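Local atomic coordinates of aluminum resistance protein (Clostridium novyi, PDB entry 3I16), a protein that probably acts as a pyridoxal-5'-phosphate-dependent carbon-sulfur lyase of the methionine gamma-lyase family and may be involved in aluminium resistance. Residues Asn32-Leu37 with Leu409-Ala414; Glu166-Leu171 with Lys207-Asp212. All coordinates share one frame; numbering follows the deposited sequence.

Contact 1. Residues Asn32-Leu37 with Leu409-Ala414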
ATOM      1  N   ASN B  32     -11.530 -10.539  40.212  1.00 20.84           N
ATOM      2  CA  ASN B  32     -12.322  -9.357  40.543  1.00 22.20           C
ATOM      3  C   ASN B  32     -11.747  -8.071  39.994  1.00 21.00           C
ATOM      4  O   ASN B  32     -12.493  -7.172  39.645  1.00 21.63           O
ATOM      5  CB  ASN B  32     -12.579  -9.251  42.061  1.00 23.77           C
ATOM      6  CG  ASN B  32     -13.558 -10.296  42.555  1.00 26.35           C
ATOM      7  OD1 ASN B  32     -14.309 -10.882  41.770  1.00 38.58           O
ATOM      8  ND2 ASN B  32     -13.564 -10.535  43.870  1.00 39.43           N
ATOM      9  N   GLN B  33     -10.424  -8.003  39.867  1.00 20.36           N
ATOM     10  CA  GLN B  33      -9.777  -6.817  39.332  1.00 17.79           C
ATOM     11  C   GLN B  33     -10.171  -6.578  37.884  1.00 18.48           C
ATOM     12  O   GLN B  33     -10.196  -5.450  37.447  1.00 17.33           O
ATOM     13  CB  GLN B  33      -8.263  -6.940  39.415  1.00 18.61           C
ATOM     14  CG  GLN B  33      -7.750  -7.185  40.824  1.00 24.34           C
ATOM     15  CD  GLN B  33      -8.045  -6.037  41.728  1.00 28.22           C
ATOM     16  OE1 GLN B  33      -8.038  -4.873  41.299  1.00 34.38           O
ATOM     17  NE2 GLN B  33      -8.292  -6.338  42.990  1.00 32.11           N
ATOM     18  N   PHE B  34     -10.480  -7.641  37.149  1.00 19.43           N
ATOM     19  CA  PHE B  34     -10.858  -7.539  35.738  1.00 20.47           C
ATOM     20  C   PHE B  34     -12.249  -6.901  35.520  1.00 20.56           C
ATOM     21  O   PHE B  34     -12.465  -6.193  34.530  1.00 18.52           O
ATOM     22  CB  PHE B  34     -10.800  -8.944  35.091  1.00 21.93           C
ATOM     23  CG  PHE B  34      -9.392  -9.505  34.882  1.00 22.53           C
ATOM     24  CD1 PHE B  34      -8.259  -8.924  35.438  1.00 22.57           C
ATOM     25  CD2 PHE B  34      -9.230 -10.678  34.163  1.00 23.16           C
ATOM     26  CE1 PHE B  34      -7.005  -9.466  35.231  1.00 23.83           C
ATOM     27  CE2 PHE B  34      -7.986 -11.234  33.975  1.00 22.58           C
ATOM     28  CZ  PHE B  34      -6.870 -10.631  34.503  1.00 24.60           C
ATOM     29  N   LYS B  35     -13.175  -7.125  36.451  1.00 21.36           N
ATOM     30  CA  LYS B  35     -14.545  -6.593  36.339  1.00 22.35           C
ATOM     31  C   LYS B  35     -14.536  -5.059  36.218  1.00 21.87           C
ATOM     32  O   LYS B  35     -15.242  -4.450  35.405  1.00 19.03           O
ATOM     33  CB  LYS B  35     -15.383  -7.024  37.562  1.00 23.82           C
ATOM     34  CG  LYS B  35     -15.540  -8.544  37.742  1.00 26.69           C
ATOM     35  CD  LYS B  35     -16.213  -8.898  39.090  1.00 34.22           C
ATOM     36  N   ILE B  36     -13.691  -4.466  37.045  1.00 22.42           N
ATOM     37  CA  ILE B  36     -13.490  -3.015  37.091  0.50 21.88           C
ATOM     38  C   ILE B  36     -13.056  -2.515  35.715  1.00 21.12           C
ATOM     39  O   ILE B  36     -13.561  -1.504  35.191  1.00 21.99           O
ATOM     40  CB  ILE B  36     -12.366  -2.651  38.095  0.50 21.71           C
ATOM     41  CG1 ILE B  36     -12.780  -2.984  39.541  0.50 25.47           C
ATOM     42  CG2 ILE B  36     -11.996  -1.204  37.976  0.50 22.48           C
ATOM     43  CD1 ILE B  36     -12.618  -4.453  39.940  0.50 13.81           C
ATOM     44  N   LEU B  37     -12.129  -3.245  35.116  1.00 18.80           N
ATOM     45  CA  LEU B  37     -11.597  -2.902  33.808  1.00 18.10           C
ATOM     46  C   LEU B  37     -12.656  -2.974  32.708  1.00 17.68           C
ATOM     47  O   LEU B  37     -12.684  -2.130  31.811  1.00 16.05           O
ATOM     48  CB  LEU B  37     -10.396  -3.799  33.461  1.00 16.46           C
ATOM     49  CG  LEU B  37      -9.224  -3.809  34.459  1.00 20.45           C
ATOM     50  CD1 LEU B  37      -8.083  -4.657  33.934  1.00 14.61           C
ATOM     51  CD2 LEU B  37      -8.723  -2.403  34.827  1.00 18.72           C
ATOM     52  N   LEU B 409      -1.891  -8.398  22.308  1.00 13.79           N
ATOM     53  CA  LEU B 409      -3.036  -8.110  21.432  1.00 15.05           C
ATOM     54  C   LEU B 409      -4.289  -8.779  21.953  1.00 14.76           C
ATOM     55  O   LEU B 409      -5.402  -8.248  21.780  1.00 15.42           O
ATOM     56  CB  LEU B 409      -2.753  -8.509  19.989  1.00 17.58           C
ATOM     57  CG  LEU B 409      -1.618  -7.785  19.273  1.00 19.46           C
ATOM     58  CD1 LEU B 409      -1.412  -8.398  17.919  1.00 17.20           C
ATOM     59  CD2 LEU B 409      -1.915  -6.292  19.170  1.00 21.45           C
ATOM     60  N   THR B 410      -4.095  -9.950  22.571  1.00 11.78           N
ATOM     61  CA  THR B 410      -5.136 -10.668  23.302  1.00 10.95           C
ATOM     62  C   THR B 410      -4.565 -11.081  24.670  1.00 12.56           C
ATOM     63  O   THR B 410      -3.358 -11.303  24.822  1.00 12.71           O
ATOM     64  CB  THR B 410      -5.622 -11.920  22.567  1.00 10.51           C
ATOM     65  OG1 THR B 410      -4.609 -12.939  22.608  1.00 13.08           O
ATOM     66  CG2 THR B 410      -5.996 -11.594  21.112  1.00 11.96           C
ATOM     67  N   PHE B 411      -5.430 -11.167  25.670  1.00 12.20           N
ATOM     68  CA  PHE B 411      -5.010 -11.593  27.004  1.00 13.08           C
ATOM     69  C   PHE B 411      -4.475 -13.047  26.974  1.00 12.57           C
ATOM     70  O   PHE B 411      -3.512 -13.395  27.680  1.00 14.25           O
ATOM     71  CB  PHE B 411      -6.178 -11.454  27.984  1.00 13.52           C
ATOM     72  CG  PHE B 411      -5.919 -12.083  29.309  1.00 13.21           C
ATOM     73  CD1 PHE B 411      -4.967 -11.557  30.147  1.00 15.74           C
ATOM     74  CD2 PHE B 411      -6.621 -13.213  29.711  1.00 21.72           C
ATOM     75  CE1 PHE B 411      -4.713 -12.129  31.366  1.00 13.01           C
ATOM     76  CE2 PHE B 411      -6.367 -13.808  30.938  1.00 18.29           C
ATOM     77  CZ  PHE B 411      -5.423 -13.273  31.766  1.00 21.24           C
ATOM     78  N   ASP B 412      -5.106 -13.885  26.159  1.00 10.94           N
ATOM     79  CA  ASP B 412      -4.633 -15.245  25.948  1.00 12.35           C
ATOM     80  C   ASP B 412      -3.199 -15.270  25.450  1.00 14.01           C
ATOM     81  O   ASP B 412      -2.407 -16.091  25.931  1.00 13.37           O
ATOM     82  CB  ASP B 412      -5.501 -16.010  24.956  1.00 11.82           C
ATOM     83  CG  ASP B 412      -6.866 -16.378  25.520  1.00 13.32           C
ATOM     84  OD1 ASP B 412      -6.939 -16.861  26.666  1.00 13.93           O
ATOM     85  OD2 ASP B 412      -7.871 -16.241  24.775  1.00 14.58           O
ATOM     86  N   HIS B 413      -2.839 -14.407  24.496  1.00 11.70           N
ATOM     87  CA  HIS B 413      -1.445 -14.395  24.068  1.00 12.16           C
ATOM     88  C   HIS B 413      -0.499 -13.909  25.192  1.00 11.28           C
ATOM     89  O   HIS B 413       0.531 -14.531  25.436  1.00 10.51           O
ATOM     90  CB  HIS B 413      -1.232 -13.596  22.794  1.00 10.20           C
ATOM     91  CG  HIS B 413       0.202 -13.517  22.377  1.00 12.43           C
ATOM     92  ND1 HIS B 413       0.812 -12.333  22.012  1.00 14.32           N
ATOM     93  CD2 HIS B 413       1.166 -14.470  22.318  1.00 15.69           C
ATOM     94  CE1 HIS B 413       2.079 -12.567  21.711  1.00 18.86           C
ATOM     95  NE2 HIS B 413       2.326 -13.851  21.909  1.00 18.80           N
ATOM     96  N   ALA B 414      -0.837 -12.815  25.870  1.00 11.80           N
ATOM     97  CA  ALA B 414       0.019 -12.339  26.951  1.00 11.37           C
ATOM     98  C   ALA B 414       0.205 -13.462  27.978  1.00 12.44           C
ATOM     99  O   ALA B 414       1.307 -13.698  28.440  1.00 10.36           O
ATOM    100  CB  ALA B 414      -0.556 -11.082  27.606  1.00 12.24           C
TER
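The buried rings of Phe34 and Phe411 make the whole of this contact, a T-shaped (edge-to-face) pair in which the outer edge of Phe34 is directed at the face of Phe411. Their planes stand at 83° and the ring centroids are 5.5 Å apart. The closest atoms are Phe34 CE2 and Phe411 CZ at 4.0 Å, while Phe34 CZ lies 4.1 Å from Phe411 CE1; the CE2-CZ edge of Phe34 thus meets Phe411 off-centre, near its CE1 and CZ. The two backbones stay well apart, the CA atoms of Phe34 and Phe411 being 11.3 Å from each other, and two full side-chain lengths bridge the gap. With chi1 at 170°, the Phe411 side chain swings opposite its own amide nitrogen and reaches toward helix 17-54. Lys306 of helix 287-318 packs on both rings. The contact thus joins the long helix 17-54 near the N-terminus to the start of the C-terminal helix 411-425, in a chain of the PLP-dependent aminotransferase clan. Thr410 is the N-cap of that last helix: its OG1 accepts from the backbone N of His413 at 3.0 Å, and Glu303 OE1 takes the N-H of Phe411. Asp412 and Thr410 face a second subunit, where Arg41 of that subunit makes a salt bridge with Asp412 OD2 and Gln45 of that subunit bonds to Thr410 OG1. The looser side lies in the other direction, where Asn32, Lys35 and Ile36 are exposed on helix 17-54.

Contact 2. Residues Glu166-Leu171 with Lys207-Asp212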
ATOM      1  N   GLU B 166       6.849  22.057  46.220  1.00 13.46           N
ATOM      2  CA  GLU B 166       8.078  22.418  45.513  1.00 12.55           C
ATOM      3  C   GLU B 166       7.761  22.975  44.108  1.00 13.25           C
ATOM      4  O   GLU B 166       8.386  23.942  43.669  1.00 13.12           O
ATOM      5  CB  GLU B 166       9.028  21.209  45.450  1.00 13.14           C
ATOM      6  CG  GLU B 166      10.432  21.519  44.918  1.00 13.28           C
ATOM      7  CD  GLU B 166      11.208  22.485  45.792  1.00 21.50           C
ATOM      8  OE1 GLU B 166      10.842  22.665  46.979  1.00 20.06           O
ATOM      9  OE2 GLU B 166      12.205  23.055  45.300  1.00 26.13           O
ATOM     10  N   ILE B 167       6.794  22.373  43.409  1.00 13.03           N
ATOM     11  CA  ILE B 167       6.380  22.868  42.084  1.00 13.22           C
ATOM     12  C   ILE B 167       5.993  24.349  42.199  1.00 15.02           C
ATOM     13  O   ILE B 167       6.519  25.212  41.486  1.00 14.02           O
ATOM     14  CB  ILE B 167       5.213  22.025  41.494  1.00 14.27           C
ATOM     15  CG1 ILE B 167       5.707  20.629  41.090  1.00 11.87           C
ATOM     16  CG2 ILE B 167       4.605  22.701  40.255  1.00  8.03           C
ATOM     17  CD1 ILE B 167       4.623  19.680  40.781  1.00  6.41           C
ATOM     18  N   GLU B 168       5.092  24.649  43.126  1.00 17.07           N
ATOM     19  CA  GLU B 168       4.690  26.032  43.393  1.00 17.66           C
ATOM     20  C   GLU B 168       5.878  26.964  43.639  1.00 18.20           C
ATOM     21  O   GLU B 168       5.958  28.049  43.054  1.00 16.11           O
ATOM     22  CB  GLU B 168       3.784  26.087  44.616  1.00 19.51           C
ATOM     23  CG  GLU B 168       2.401  25.545  44.365  1.00 21.20           C
ATOM     24  CD  GLU B 168       1.526  25.579  45.603  1.00 27.95           C
ATOM     25  OE1 GLU B 168       1.932  26.205  46.599  1.00 33.76           O
ATOM     26  OE2 GLU B 168       0.438  24.962  45.584  1.00 35.77           O
ATOM     27  N   LYS B 169       6.776  26.548  44.531  1.00 17.97           N
ATOM     28  CA  LYS B 169       7.973  27.345  44.855  1.00 18.03           C
ATOM     29  C   LYS B 169       8.846  27.609  43.631  1.00 15.61           C
ATOM     30  O   LYS B 169       9.360  28.709  43.455  1.00 16.03           O
ATOM     31  CB  LYS B 169       8.815  26.651  45.928  1.00 17.45           C
ATOM     32  CG  LYS B 169      10.161  27.335  46.243  1.00 19.89           C
ATOM     33  CD  LYS B 169      10.924  26.557  47.326  1.00 26.36           C
ATOM     34  CE  LYS B 169      12.179  27.289  47.792  1.00 29.29           C
ATOM     35  NZ  LYS B 169      13.086  27.637  46.663  1.00 34.73           N
ATOM     36  N   VAL B 170       9.035  26.598  42.796  1.00 15.35           N
ATOM     37  CA  VAL B 170       9.873  26.756  41.602  1.00 14.86           C
ATOM     38  C   VAL B 170       9.218  27.703  40.597  1.00 14.28           C
ATOM     39  O   VAL B 170       9.878  28.603  40.072  1.00 14.77           O
ATOM     40  CB  VAL B 170      10.244  25.388  41.006  1.00 15.80           C
ATOM     41  CG1 VAL B 170      10.925  25.557  39.637  1.00 13.27           C
ATOM     42  CG2 VAL B 170      11.140  24.624  42.026  1.00  7.53           C
ATOM     43  N   LEU B 171       7.917  27.530  40.383  1.00 14.26           N
ATOM     44  CA  LEU B 171       7.138  28.416  39.502  1.00 16.59           C
ATOM     45  C   LEU B 171       7.075  29.867  39.995  1.00 17.66           C
ATOM     46  O   LEU B 171       7.233  30.805  39.214  1.00 17.15           O
ATOM     47  CB  LEU B 171       5.709  27.890  39.333  1.00 16.18           C
ATOM     48  CG  LEU B 171       5.529  26.597  38.539  1.00 18.21           C
ATOM     49  CD1 LEU B 171       4.049  26.162  38.603  1.00  8.20           C
ATOM     50  CD2 LEU B 171       6.026  26.736  37.087  1.00 12.91           C
ATOM     51  N   LYS B 207      -1.677  26.088  37.351  1.00 14.37           N
ATOM     52  CA  LYS B 207      -2.572  27.139  36.894  1.00 14.61           C
ATOM     53  C   LYS B 207      -2.899  28.143  38.017  1.00 15.18           C
ATOM     54  O   LYS B 207      -3.177  29.314  37.763  1.00 14.59           O
ATOM     55  CB  LYS B 207      -3.873  26.534  36.359  1.00 14.49           C
ATOM     56  CG  LYS B 207      -3.758  25.636  35.134  1.00 15.75           C
ATOM     57  CD  LYS B 207      -3.353  26.381  33.911  1.00 19.03           C
ATOM     58  CE  LYS B 207      -3.318  25.448  32.719  1.00 17.55           C
ATOM     59  NZ  LYS B 207      -2.938  26.171  31.491  1.00 18.58           N
ATOM     60  N   ASN B 208      -2.877  27.680  39.263  1.00 16.18           N
ATOM     61  CA  ASN B 208      -3.112  28.579  40.395  1.00 16.52           C
ATOM     62  C   ASN B 208      -1.968  29.582  40.576  1.00 15.95           C
ATOM     63  O   ASN B 208      -2.175  30.632  41.172  1.00 15.80           O
ATOM     64  CB  ASN B 208      -3.331  27.804  41.695  1.00 17.05           C
ATOM     65  CG  ASN B 208      -3.651  28.716  42.848  1.00 19.84           C
ATOM     66  OD1 ASN B 208      -4.600  29.506  42.779  1.00 27.96           O
ATOM     67  ND2 ASN B 208      -2.854  28.635  43.914  1.00 20.44           N
ATOM     68  N   ILE B 209      -0.771  29.258  40.082  1.00 14.15           N
ATOM     69  CA  ILE B 209       0.362  30.179  40.146  1.00 13.26           C
ATOM     70  C   ILE B 209       0.281  31.098  38.930  1.00 15.80           C
ATOM     71  O   ILE B 209       0.288  32.307  39.090  1.00 16.90           O
ATOM     72  CB  ILE B 209       1.712  29.443  40.213  1.00 10.76           C
ATOM     73  CG1 ILE B 209       1.782  28.541  41.455  1.00 13.78           C
ATOM     74  CG2 ILE B 209       2.867  30.422  40.254  1.00 14.85           C
ATOM     75  CD1 ILE B 209       1.381  29.201  42.770  1.00  9.29           C
ATOM     76  N   ARG B 210       0.212  30.523  37.728  1.00 15.57           N
ATOM     77  CA  ARG B 210       0.012  31.282  36.485  1.00 16.95           C
ATOM     78  C   ARG B 210      -0.851  30.502  35.486  1.00 18.44           C
ATOM     79  O   ARG B 210      -0.459  29.427  34.997  1.00 20.47           O
ATOM     80  CB  ARG B 210       1.332  31.685  35.820  1.00 17.04           C
ATOM     81  CG  ARG B 210       2.156  32.689  36.598  1.00 18.30           C
ATOM     82  CD  ARG B 210       3.316  33.216  35.780  1.00 12.53           C
ATOM     83  NE  ARG B 210       4.293  32.188  35.430  1.00 14.69           N
ATOM     84  CZ  ARG B 210       5.243  31.716  36.244  1.00 14.38           C
ATOM     85  NH1 ARG B 210       5.358  32.130  37.502  1.00 17.76           N
ATOM     86  NH2 ARG B 210       6.068  30.779  35.800  1.00 16.78           N
ATOM     87  N   LYS B 211      -2.014  31.061  35.164  1.00 20.13           N
ATOM     88  CA  LYS B 211      -2.968  30.454  34.240  1.00 20.52           C
ATOM     89  C   LYS B 211      -2.414  30.232  32.813  1.00 20.12           C
ATOM     90  O   LYS B 211      -2.850  29.328  32.110  1.00 19.51           O
ATOM     91  CB  LYS B 211      -4.244  31.303  34.198  1.00 19.16           C
ATOM     92  N   ASP B 212      -1.442  31.041  32.397  1.00 21.19           N
ATOM     93  CA  ASP B 212      -0.882  30.919  31.052  1.00 22.24           C
ATOM     94  C   ASP B 212       0.166  29.805  30.868  1.00 20.42           C
ATOM     95  O   ASP B 212       0.587  29.569  29.742  1.00 23.95           O
ATOM     96  CB  ASP B 212      -0.348  32.276  30.530  1.00 22.06           C
ATOM     97  CG  ASP B 212       0.860  32.807  31.305  1.00 31.08           C
ATOM     98  OD1 ASP B 212       1.419  32.118  32.186  1.00 35.83           O
ATOM     99  OD2 ASP B 212       1.255  33.958  31.019  1.00 46.91           O
TER
HETATM  100  O   HOH W   1      -0.749  26.411  43.521  1.00 17.65           O
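The guanidinium of Arg210 meets Leu171 at its edge: Leu171 O lies only 6° out of the guanidinium plane and accepts from Arg210 NH1 at 2.9 Å. The N-H points almost straight at the oxygen (170°), yet NH1 stands above the carbonyl plane of Leu171 instead of on a lone pair. A bend at chi3 (-64°) turns the end of the arginine back toward helix 164-173. Its other terminal nitrogen, NH2, is bonded to Ile177 O and weakly to Asp174 O, so the terminal nitrogens hold the guanidinium to main-chain carbonyls of the helix, of the connection after it and of the first residue of strand 177-183. Helix 164-173 precedes a beta-alpha-beta crossover, made of strand 177-183, helix 196-209 and the parallel neighbour 214-218, consistent with the large domain of fold type I PLP enzymes. Ile209 packs against the 166-171 segment. Its CG2 rests 3.9 Å from Leu171 CB, while CD1, on the other branch, reaches Glu168 CG at 4.1 Å; the Glu168 and Ile209 side chains cross at about a right angle. Beyond them the contact turns polar: Glu168 extends past CG to a water, which gives OE2 a weak bond of 2.8 Å and accepts from Asn208 ND2 at 3.1 Å.

Contact 1 is buried and purely aromatic, whereas contact 2 is partly buried and mixes apolar packing with a nearly straight side-chain-to-carbonyl hydrogen bond and a water bridge. They share no helix: contact 1 unites helices 17-54 and 411-425 from the two ends of the chain, beside a second subunit, while contact 2 joins helices 164-173 and 196-209 beside the parallel strands of what is probably the large PLP-binding domain, untouched by other chains. Contact 2 is nested within the loop that contact 1 closes, and their centres lie about 39 Å apart. Contact 2 is also farther from the chain centre, about 27 Å against about 18 Å, in keeping with its more polar edge. Both lie away from the pyridoxal-5'-phosphate pocket.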